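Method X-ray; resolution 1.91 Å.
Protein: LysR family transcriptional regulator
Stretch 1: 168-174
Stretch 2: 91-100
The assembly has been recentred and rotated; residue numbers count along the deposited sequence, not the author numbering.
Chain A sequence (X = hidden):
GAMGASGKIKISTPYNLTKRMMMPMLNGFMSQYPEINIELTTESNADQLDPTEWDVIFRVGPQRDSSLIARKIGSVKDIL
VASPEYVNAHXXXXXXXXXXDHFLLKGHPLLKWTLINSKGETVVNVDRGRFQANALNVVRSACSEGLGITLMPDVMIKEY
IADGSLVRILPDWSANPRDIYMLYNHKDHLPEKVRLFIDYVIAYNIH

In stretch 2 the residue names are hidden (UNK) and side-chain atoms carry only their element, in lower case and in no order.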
# COMPACT_ATOMS: atom_id res chain seq x y z
N ARG A 168 6.87 22.09 -0.34
CA ARG A 168 5.50 22.56 -0.15
C ARG A 168 5.18 23.64 -1.17
O ARG A 168 5.94 24.59 -1.34
CB ARG A 168 5.32 23.10 1.27
CG ARG A 168 3.98 23.77 1.53
CD ARG A 168 3.16 22.93 2.45
NE ARG A 168 1.80 23.42 2.68
CZ ARG A 168 1.33 23.82 3.86
NH1 ARG A 168 2.10 23.81 4.93
NH2 ARG A 168 0.07 24.24 3.97
N ILE A 169 4.05 23.51 -1.85
CA ILE A 169 3.66 24.59 -2.74
C ILE A 169 2.33 25.14 -2.24
O ILE A 169 1.53 24.42 -1.64
CB ILE A 169 3.58 24.11 -4.21
CG1 ILE A 169 2.48 23.10 -4.39
CG2 ILE A 169 4.89 23.47 -4.63
CD1 ILE A 169 1.61 23.42 -5.56
N LEU A 170 2.14 26.45 -2.41
CA LEU A 170 0.96 27.18 -1.94
C LEU A 170 0.89 27.06 -0.42
O LEU A 170 -0.10 26.55 0.12
CB LEU A 170 -0.32 26.67 -2.60
CG LEU A 170 -0.61 27.08 -4.04
CD1 LEU A 170 -1.71 26.18 -4.64
CD2 LEU A 170 -1.04 28.56 -4.10
N PRO A 171 1.92 27.49 0.30
CA PRO A 171 2.00 27.14 1.73
C PRO A 171 0.93 27.83 2.57
O PRO A 171 0.69 27.41 3.71
CB PRO A 171 3.41 27.58 2.13
CG PRO A 171 4.00 28.29 0.95
CD PRO A 171 2.93 28.49 -0.07
N ASP A 172 0.28 28.87 2.05
CA ASP A 172 -0.86 29.48 2.72
C ASP A 172 -2.14 28.66 2.56
O ASP A 172 -3.16 29.03 3.15
CB ASP A 172 -1.07 30.90 2.20
CG ASP A 172 -1.96 31.75 3.12
OD1 ASP A 172 -1.45 32.29 4.14
OD2 ASP A 172 -3.16 31.89 2.80
N TRP A 173 -2.11 27.57 1.81
CA TRP A 173 -3.28 26.74 1.57
C TRP A 173 -3.11 25.36 2.20
O TRP A 173 -2.00 24.83 2.29
CB TRP A 173 -3.54 26.57 0.07
CG TRP A 173 -3.94 27.83 -0.60
CD1 TRP A 173 -3.10 28.78 -1.10
CD2 TRP A 173 -5.27 28.29 -0.85
NE1 TRP A 173 -3.84 29.81 -1.64
CE2 TRP A 173 -5.17 29.54 -1.50
CE3 TRP A 173 -6.54 27.76 -0.58
CZ2 TRP A 173 -6.29 30.27 -1.89
CZ3 TRP A 173 -7.65 28.49 -0.97
CH2 TRP A 173 -7.52 29.74 -1.61
N SER A 174 -4.24 24.77 2.61
CA SER A 174 -4.22 23.45 3.22
C SER A 174 -5.64 22.93 3.28
O SER A 174 -6.60 23.70 3.33
CB SER A 174 -3.64 23.49 4.62
OG SER A 174 -4.66 23.76 5.57
N UNK A 91 6.77 28.03 -13.57
CA UNK A 91 6.46 29.06 -12.57
C UNK A 91 5.43 28.52 -11.60
O UNK A 91 4.40 27.96 -12.00
c UNK A 91 5.93 30.23 -13.41
c UNK A 91 5.41 29.59 -14.66
c UNK A 91 6.27 28.38 -14.91
N UNK A 92 5.72 28.64 -10.32
CA UNK A 92 4.84 27.96 -9.39
C UNK A 92 3.56 28.77 -9.19
O UNK A 92 3.55 29.99 -9.35
c UNK A 92 6.46 26.50 -8.05
c UNK A 92 5.54 27.73 -8.06
c UNK A 92 6.05 24.66 -10.14
s UNK A 92 5.61 24.92 -8.43
N UNK A 93 2.45 28.10 -8.86
CA UNK A 93 1.20 28.83 -8.62
C UNK A 93 1.27 29.61 -7.32
O UNK A 93 1.93 29.22 -6.36
c UNK A 93 0.92 26.54 -8.05
c UNK A 93 2.28 26.65 -8.67
c UNK A 93 0.16 27.71 -8.54
N UNK A 94 0.57 30.75 -7.30
CA UNK A 94 0.52 31.58 -6.11
C UNK A 94 -0.89 31.78 -5.55
O UNK A 94 -1.03 32.29 -4.44
c UNK A 94 2.49 32.77 -7.12
o UNK A 94 0.29 33.76 -7.16
c UNK A 94 1.17 32.95 -6.37
N UNK A 95 -1.93 31.34 -6.26
CA UNK A 95 -3.26 31.19 -5.69
C UNK A 95 -3.79 29.81 -6.06
O UNK A 95 -3.43 29.25 -7.10
c UNK A 95 -5.57 32.23 -5.56
c UNK A 95 -4.21 32.29 -6.18
c UNK A 95 -7.67 31.59 -5.33
n UNK A 95 -6.59 31.46 -6.08
c UNK A 95 -6.08 32.83 -4.46
n UNK A 95 -7.39 32.42 -4.35
N UNK A 96 -4.64 29.25 -5.20
CA UNK A 96 -5.13 27.89 -5.42
C UNK A 96 -5.92 27.74 -6.72
O UNK A 96 -6.17 26.60 -7.14
c UNK A 96 -5.98 27.43 -4.24
N UNK A 97 -6.31 28.84 -7.36
CA UNK A 97 -6.99 28.75 -8.64
C UNK A 97 -6.03 28.45 -9.77
O UNK A 97 -6.46 27.94 -10.81
c UNK A 97 -7.76 30.04 -8.93
c UNK A 97 -9.16 30.08 -8.31
c UNK A 97 -10.09 29.02 -8.89
o UNK A 97 -10.02 28.74 -10.11
o UNK A 97 -10.90 28.45 -8.12
N UNK A 98 -4.74 28.72 -9.59
CA UNK A 98 -3.75 28.42 -10.61
C UNK A 98 -3.51 26.93 -10.78
O UNK A 98 -2.81 26.54 -11.72
o UNK A 98 -1.83 31.28 -9.44
o UNK A 98 -3.46 31.21 -10.92
c UNK A 98 -2.44 29.13 -10.27
c UNK A 98 -2.59 30.65 -10.20
N UNK A 99 -4.08 26.08 -9.92
CA UNK A 99 -3.86 24.64 -10.06
C UNK A 99 -4.33 24.12 -11.41
O UNK A 99 -3.76 23.15 -11.94
c UNK A 99 -4.54 23.90 -8.92
c UNK A 99 -3.99 24.25 -7.53
c UNK A 99 -4.68 23.41 -6.47
c UNK A 99 -2.50 24.04 -7.49
N UNK A 100 -5.34 24.77 -12.00
CA UNK A 100 -5.89 24.31 -13.28
C UNK A 100 -4.83 24.23 -14.37
O UNK A 100 -4.91 23.37 -15.25
c UNK A 100 -7.02 25.23 -13.71
c UNK A 100 -9.20 24.31 -12.65
n UNK A 100 -9.99 24.74 -11.61
c UNK A 100 -8.18 25.19 -12.77
n UNK A 100 -8.39 26.14 -11.80
c UNK A 100 -9.48 25.85 -11.11

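Position 91 carries three carbons that close a ring onto the backbone N, and it lies out of reach of stretch 1: Pro 91, exposed, whose ring stiffens the backbone entering the loop. Position 92 has an unbranched chain of two carbons, a sulfur and a terminal carbon, with the sulfur 4.1 Å from Ile 169 CG2. This is Met 92, whose flexible thioether can lie against the isoleucine without needing a polar partner.

At position 93 three carbons again close onto the backbone N, and the middle one of the ring lies 4.1 Å from Ile 169 CD1. The residue is Pro 93, a compact apolar surface whose CG also comes within 4.3 Å of Leu 170 CD1. Position 94 has one carbon bearing an oxygen and a carbon; CA-to-CB points away from stretch 1 and the residue is exposed, as suits Thr 94. Its backbone C, however, lies 3.5 Å from Leu 170 CD2.

Position 95 shows one carbon and then a five-membered ring of three carbons and two nitrogens, one nitrogen 3.4 Å from Trp 173 CZ2. This is His 95. CA-to-CB points away from stretch 1, yet the flat imidazole returns to present its face to the edge of Trp 173, with centroids 5.0 Å apart and planes at 82°, while its ND1 accepts from the backbone N of position 97.

Position 96 has a single side-chain carbon, 3.4 Å from the centroid of the Trp 173 six-membered ring and almost on its normal; this is Ala 96, whose small methyl makes a CH-pi contact.

Position 97 has three carbons, the third carrying two oxygens, and touches nothing on stretch 1: Glu 97, exposed. Its N lies 2.9 Å from His 95 ND1, helping to hold the imidazole. Position 98 has two carbons, the second with two oxygens, again without contact: Asp 98, whose short carboxylate accepts through OD2 from Thr 94 N at 3.3 Å and His 95 N at 3.2 Å.

Position 99 has four carbons forked at the second, one tip 3.7 Å from Leu 170 CD1: Leu 99, a buried apolar partner. Position 100, one carbon, then a five-membered ring of three carbons and two nitrogens, is out of reach: His 100, whose exposed ring can donate from ND1 to Glu 97 O at 2.8 Å.

No hydrogen bond crosses the contact; apolar packing and aromatic geometry make it. The type I turn from Leu 170 to Trp 173, closed by Trp 173 N to Leu 170 O at 2.8 Å, holds together Leu 170 and Trp 173, while Ile 169, just before the turn, packs on Met 92 and Pro 93.

Stretch 2, residues 91-100: PMPTHAEDLH
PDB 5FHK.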